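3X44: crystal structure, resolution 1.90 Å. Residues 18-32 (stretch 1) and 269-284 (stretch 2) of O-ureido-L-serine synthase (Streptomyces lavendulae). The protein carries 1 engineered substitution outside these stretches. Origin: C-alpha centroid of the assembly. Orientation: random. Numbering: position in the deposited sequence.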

# COMPACT_ATOMS: atom_id res chain seq x y z
N ARG A 18 14.74 -5.55 -7.21
CA ARG A 18 15.66 -6.16 -8.15
C ARG A 18 17.08 -5.63 -7.95
O ARG A 18 17.27 -4.44 -7.69
CB ARG A 18 15.19 -5.85 -9.57
CG ARG A 18 15.97 -6.53 -10.68
CD ARG A 18 15.29 -6.28 -12.02
NE ARG A 18 16.05 -6.81 -13.14
CZ ARG A 18 17.19 -6.29 -13.59
NH1 ARG A 18 17.71 -5.23 -13.00
NH2 ARG A 18 17.82 -6.85 -14.62
N LEU A 19 18.07 -6.51 -8.06
CA LEU A 19 19.45 -6.07 -7.96
C LEU A 19 19.74 -5.47 -9.34
O LEU A 19 19.39 -6.05 -10.37
CB LEU A 19 20.39 -7.25 -7.67
CG LEU A 19 20.24 -7.90 -6.28
CD1 LEU A 19 21.45 -8.80 -5.98
CD2 LEU A 19 20.12 -6.82 -5.22
N GLN A 20 20.37 -4.30 -9.35
CA GLN A 20 20.65 -3.59 -10.59
C GLN A 20 21.96 -3.90 -11.31
O GLN A 20 22.03 -3.78 -12.53
CB GLN A 20 20.55 -2.09 -10.34
CG GLN A 20 19.12 -1.61 -10.13
CD GLN A 20 18.36 -1.48 -11.44
OE1 GLN A 20 18.35 -2.40 -12.26
NE2 GLN A 20 17.73 -0.33 -11.65
N ARG A 21 23.01 -4.27 -10.57
CA ARG A 21 24.27 -4.56 -11.23
C ARG A 21 25.02 -5.81 -10.77
O ARG A 21 25.95 -6.25 -11.44
CB ARG A 21 25.21 -3.35 -11.13
CG ARG A 21 25.26 -2.70 -9.75
CD ARG A 21 26.11 -1.43 -9.76
NE ARG A 21 25.43 -0.33 -10.44
CZ ARG A 21 24.46 0.40 -9.91
NH1 ARG A 21 24.03 0.13 -8.68
NH2 ARG A 21 23.90 1.38 -10.60
N MET A 22 24.63 -6.40 -9.65
CA MET A 22 25.32 -7.58 -9.15
C MET A 22 25.00 -8.89 -9.85
O MET A 22 25.82 -9.82 -9.85
CB MET A 22 25.06 -7.73 -7.65
CG MET A 22 25.94 -6.86 -6.78
SD MET A 22 25.50 -7.00 -5.05
CE MET A 22 26.15 -8.62 -4.66
N ALA A 23 23.83 -8.98 -10.46
CA ALA A 23 23.42 -10.20 -11.14
C ALA A 23 23.97 -10.35 -12.55
O ALA A 23 24.17 -9.37 -13.26
CB ALA A 23 21.90 -10.28 -11.18
N PRO A 24 24.24 -11.60 -12.97
CA PRO A 24 24.76 -11.85 -14.32
C PRO A 24 23.73 -11.31 -15.33
O PRO A 24 22.53 -11.49 -15.16
CB PRO A 24 24.90 -13.37 -14.39
CG PRO A 24 24.96 -13.81 -12.95
CD PRO A 24 24.10 -12.84 -12.19
N GLU A 25 24.22 -10.66 -16.38
CA GLU A 25 23.37 -10.05 -17.40
C GLU A 25 22.15 -10.83 -17.89
O GLU A 25 21.07 -10.26 -18.05
CB GLU A 25 24.21 -9.66 -18.62
CG GLU A 25 23.76 -8.37 -19.30
CD GLU A 25 23.73 -8.47 -20.81
OE1 GLU A 25 24.61 -9.15 -21.38
OE2 GLU A 25 22.83 -7.87 -21.44
N HIS A 26 22.32 -12.13 -18.13
CA HIS A 26 21.22 -12.95 -18.63
C HIS A 26 20.18 -13.36 -17.58
O HIS A 26 19.24 -14.10 -17.89
CB HIS A 26 21.78 -14.21 -19.30
CG HIS A 26 22.49 -15.13 -18.36
ND1 HIS A 26 23.70 -14.82 -17.78
CD2 HIS A 26 22.16 -16.36 -17.90
CE1 HIS A 26 24.08 -15.81 -17.00
NE2 HIS A 26 23.17 -16.76 -17.06
N THR A 27 20.34 -12.87 -16.36
CA THR A 27 19.40 -13.22 -15.30
C THR A 27 18.88 -12.02 -14.52
O THR A 27 19.28 -10.88 -14.75
CB THR A 27 20.04 -14.19 -14.30
OG1 THR A 27 20.97 -13.48 -13.48
CG2 THR A 27 20.75 -15.32 -15.03
N SER A 28 17.97 -12.30 -13.59
CA SER A 28 17.38 -11.28 -12.74
C SER A 28 17.38 -11.83 -11.32
O SER A 28 16.91 -12.94 -11.07
CB SER A 28 15.93 -10.98 -13.15
OG SER A 28 15.88 -10.26 -14.37
N VAL A 29 17.92 -11.05 -10.39
CA VAL A 29 17.96 -11.47 -9.00
C VAL A 29 17.20 -10.44 -8.17
O VAL A 29 17.50 -9.26 -8.22
CB VAL A 29 19.41 -11.56 -8.47
CG1 VAL A 29 19.40 -11.98 -7.00
CG2 VAL A 29 20.20 -12.57 -9.29
N TYR A 30 16.20 -10.92 -7.44
CA TYR A 30 15.39 -10.06 -6.60
C TYR A 30 15.69 -10.42 -5.15
O TYR A 30 16.12 -11.53 -4.87
CB TYR A 30 13.91 -10.27 -6.90
CG TYR A 30 13.45 -9.69 -8.22
CD1 TYR A 30 13.47 -10.46 -9.39
CD2 TYR A 30 12.96 -8.38 -8.30
CE1 TYR A 30 13.02 -9.94 -10.60
CE2 TYR A 30 12.50 -7.86 -9.52
CZ TYR A 30 12.53 -8.65 -10.66
OH TYR A 30 12.06 -8.15 -11.85
N VAL A 31 15.47 -9.48 -4.24
CA VAL A 31 15.74 -9.72 -2.82
C VAL A 31 14.61 -9.20 -1.92
O VAL A 31 14.07 -8.12 -2.16
CB VAL A 31 17.09 -9.06 -2.39
CG1 VAL A 31 18.25 -9.77 -3.06
CG2 VAL A 31 17.11 -7.57 -2.75
N LYS A 32 14.25 -9.99 -0.91
CA LYS A 32 13.21 -9.60 0.05
C LYS A 32 13.94 -8.93 1.21
O LYS A 32 14.75 -9.56 1.90
CB LYS A 32 12.43 -10.82 0.55
CG LYS A 32 11.07 -10.49 1.19
CD LYS A 32 10.00 -11.55 0.89
CE LYS A 32 8.67 -11.24 1.58
NZ LYS A 32 8.09 -9.90 1.22
N THR A 269 22.65 -15.77 1.23
CA THR A 269 21.59 -16.11 0.28
C THR A 269 21.85 -15.49 -1.09
O THR A 269 21.73 -16.15 -2.12
CB THR A 269 20.20 -15.66 0.78
OG1 THR A 269 20.20 -14.25 0.98
CG2 THR A 269 19.86 -16.35 2.10
N VAL A 270 22.22 -14.21 -1.11
CA VAL A 270 22.51 -13.54 -2.37
C VAL A 270 23.67 -14.24 -3.08
O VAL A 270 23.62 -14.47 -4.30
CB VAL A 270 22.87 -12.07 -2.15
CG1 VAL A 270 23.35 -11.44 -3.46
CG2 VAL A 270 21.67 -11.34 -1.59
N ALA A 271 24.72 -14.56 -2.32
CA ALA A 271 25.91 -15.23 -2.84
C ALA A 271 25.50 -16.54 -3.52
O ALA A 271 25.91 -16.83 -4.65
CB ALA A 271 26.89 -15.51 -1.71
N THR A 272 24.68 -17.31 -2.82
CA THR A 272 24.22 -18.58 -3.36
C THR A 272 23.44 -18.34 -4.65
O THR A 272 23.67 -19.01 -5.66
CB THR A 272 23.30 -19.30 -2.36
OG1 THR A 272 24.11 -19.87 -1.32
CG2 THR A 272 22.51 -20.41 -3.05
N ALA A 273 22.53 -17.37 -4.61
CA ALA A 273 21.71 -17.03 -5.77
C ALA A 273 22.58 -16.62 -6.96
O ALA A 273 22.29 -16.99 -8.11
CB ALA A 273 20.75 -15.90 -5.42
N LEU A 274 23.62 -15.84 -6.69
CA LEU A 274 24.51 -15.37 -7.74
C LEU A 274 25.27 -16.56 -8.32
O LEU A 274 25.55 -16.60 -9.52
CB LEU A 274 25.50 -14.34 -7.18
CG LEU A 274 24.95 -12.93 -6.91
CD1 LEU A 274 26.00 -12.09 -6.20
CD2 LEU A 274 24.55 -12.27 -8.23
N SER A 275 25.58 -17.53 -7.47
CA SER A 275 26.29 -18.72 -7.89
C SER A 275 25.44 -19.51 -8.87
O SER A 275 25.92 -19.98 -9.90
CB SER A 275 26.63 -19.59 -6.68
OG SER A 275 27.16 -20.84 -7.09
N ILE A 276 24.16 -19.66 -8.54
CA ILE A 276 23.24 -20.39 -9.40
C ILE A 276 23.00 -19.61 -10.70
O ILE A 276 22.90 -20.18 -11.79
CB ILE A 276 21.88 -20.64 -8.68
CG1 ILE A 276 22.06 -21.74 -7.62
CG2 ILE A 276 20.82 -21.07 -9.69
CD1 ILE A 276 20.99 -21.74 -6.55
N ALA A 277 22.90 -18.29 -10.58
CA ALA A 277 22.66 -17.43 -11.73
C ALA A 277 23.77 -17.52 -12.77
O ALA A 277 23.51 -17.43 -13.98
CB ALA A 277 22.48 -15.99 -11.28
N GLU A 278 25.00 -17.68 -12.29
CA GLU A 278 26.18 -17.78 -13.14
C GLU A 278 26.06 -18.83 -14.23
O GLU A 278 26.37 -18.57 -15.39
CB GLU A 278 27.41 -18.09 -12.28
CG GLU A 278 28.38 -16.93 -12.11
CD GLU A 278 29.18 -17.01 -10.81
OE1 GLU A 278 30.42 -16.84 -10.85
OE2 GLU A 278 28.56 -17.24 -9.75
N HIS A 279 25.60 -20.03 -13.87
CA HIS A 279 25.46 -21.11 -14.83
C HIS A 279 24.01 -21.45 -15.19
O HIS A 279 23.72 -22.56 -15.65
CB HIS A 279 26.15 -22.38 -14.30
CG HIS A 279 27.35 -22.12 -13.44
ND1 HIS A 279 27.61 -22.84 -12.30
CD2 HIS A 279 28.35 -21.21 -13.55
CE1 HIS A 279 28.72 -22.40 -11.74
NE2 HIS A 279 29.19 -21.41 -12.48
N ALA A 280 23.11 -20.49 -15.01
CA ALA A 280 21.69 -20.71 -15.31
C ALA A 280 21.31 -20.21 -16.71
O ALA A 280 21.96 -19.33 -17.26
CB ALA A 280 20.82 -20.02 -14.26
N PRO A 281 20.24 -20.77 -17.29
CA PRO A 281 19.80 -20.34 -18.63
C PRO A 281 19.32 -18.90 -18.63
O PRO A 281 18.88 -18.37 -17.61
CB PRO A 281 18.67 -21.32 -18.97
CG PRO A 281 18.21 -21.85 -17.66
CD PRO A 281 19.41 -21.87 -16.76
N GLU A 282 19.40 -18.26 -19.79
CA GLU A 282 18.97 -16.88 -19.94
C GLU A 282 17.51 -16.71 -19.52
O GLU A 282 16.69 -17.58 -19.78
CB GLU A 282 19.15 -16.42 -21.39
CG GLU A 282 20.42 -16.95 -22.05
CD GLU A 282 21.01 -15.96 -23.05
OE1 GLU A 282 22.25 -15.91 -23.17
OE2 GLU A 282 20.23 -15.25 -23.71
N GLY A 283 17.20 -15.59 -18.87
CA GLY A 283 15.84 -15.34 -18.42
C GLY A 283 15.54 -15.82 -17.01
O GLY A 283 14.53 -15.44 -16.42
N THR A 284 16.43 -16.65 -16.47
CA THR A 284 16.26 -17.19 -15.12
C THR A 284 16.07 -16.10 -14.08
O THR A 284 16.86 -15.16 -14.00
CB THR A 284 17.49 -18.05 -14.73
OG1 THR A 284 17.55 -19.20 -15.58
CG2 THR A 284 17.40 -18.50 -13.28

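What ties the two backbones together? Two well-angled hydrogen bonds do so where the loop after the helix passes the turn before the strand. Gly-283 N donates to His-26 O over 2.7 Å with an angle of 160° at the hydrogen, and Ser-28 N donates to Thr-284 O over 3.1 Å at 158°. Each stretch therefore gives one amide and one carbonyl. His-26 O also receives a CA-H contact from Glu-282, whose CA lies 3.5 Å from that oxygen. Gly-283 suits its place for a local reason: at its phi/psi of 92/-14, a side chain would be jammed against the carbonyl oxygen of Glu-282.

How does His-26 satisfy its ring? The CA-to-CB bond of His-26 points toward stretch 2, and with chi1 at 65° (p) the ring lies among peptide carbonyls at the end of the helix and in the following loop. His-26 NE2 donates to Ala-280 O over 2.8 Å, but the angle of 119° makes this bond weak despite its short length. Ala-280 O lies at the ring edge, near its plane, as do Glu-278 O and Pro-281 O. Ala-277 O is placed obliquely, 3.2 Å from His-26 NE2. Ala-277 O accepts the amide of Ala-280, with Ala-280 N to Ala-277 O at 3.3 Å. No other residue of stretch 1 has as much surface covered by the other stretch as His-26, and a flat ring carrying a polar nitrogen fits this carbonyl-lined site well.

How are the two turns held in shape for this meeting? Each spends a threonine hydroxyl on its own first residue. In the type I turn from Pro-24 to Thr-27, Pro-24 O accepts both Thr-27 N at 2.9 Å and Thr-27 OG1 at 3.0 Å. The type II turn from Pro-281 to Thr-284 repeats the arrangement: Pro-281 O accepts Thr-284 N at 3.2 Å and Thr-284 OG1 at 2.6 Å. Both hydroxyls thus donate within their own turns, and Thr-27 CB lies 3.3 Å from Thr-284 O.

What fills the space beside the helix? Apolar side chains do, from the strand, which runs nearly antiparallel to the helix at 165°, and from the loop before it. Val-31 CG1 meets Val-270 CG2 at 4.0 Å, and Val-29 CG1 meets Ala-273 CB at 4.4 Å. All four residues are buried, and their side chains suit a place where they meet carbon and bring no polar group needing a partner. Leu-274 sets off sideways, but its end comes nearer: its CD1 lies 3.8 Å from Met-22 CE, while its CD2 lies 4.0 Å from Pro-24 CD and 3.2 Å from Met-22 O. Pro-24 CD also rests 3.7 Å from Ala-277 CB, a close approach between a compact ring and a small methyl. The amides of Ala-273, Leu-274 and Ala-277 are satisfied within the helix by the carbonyls of Thr-269, Val-270 and Ala-273. Altogether the contact buries 664 Å², summed over both sides.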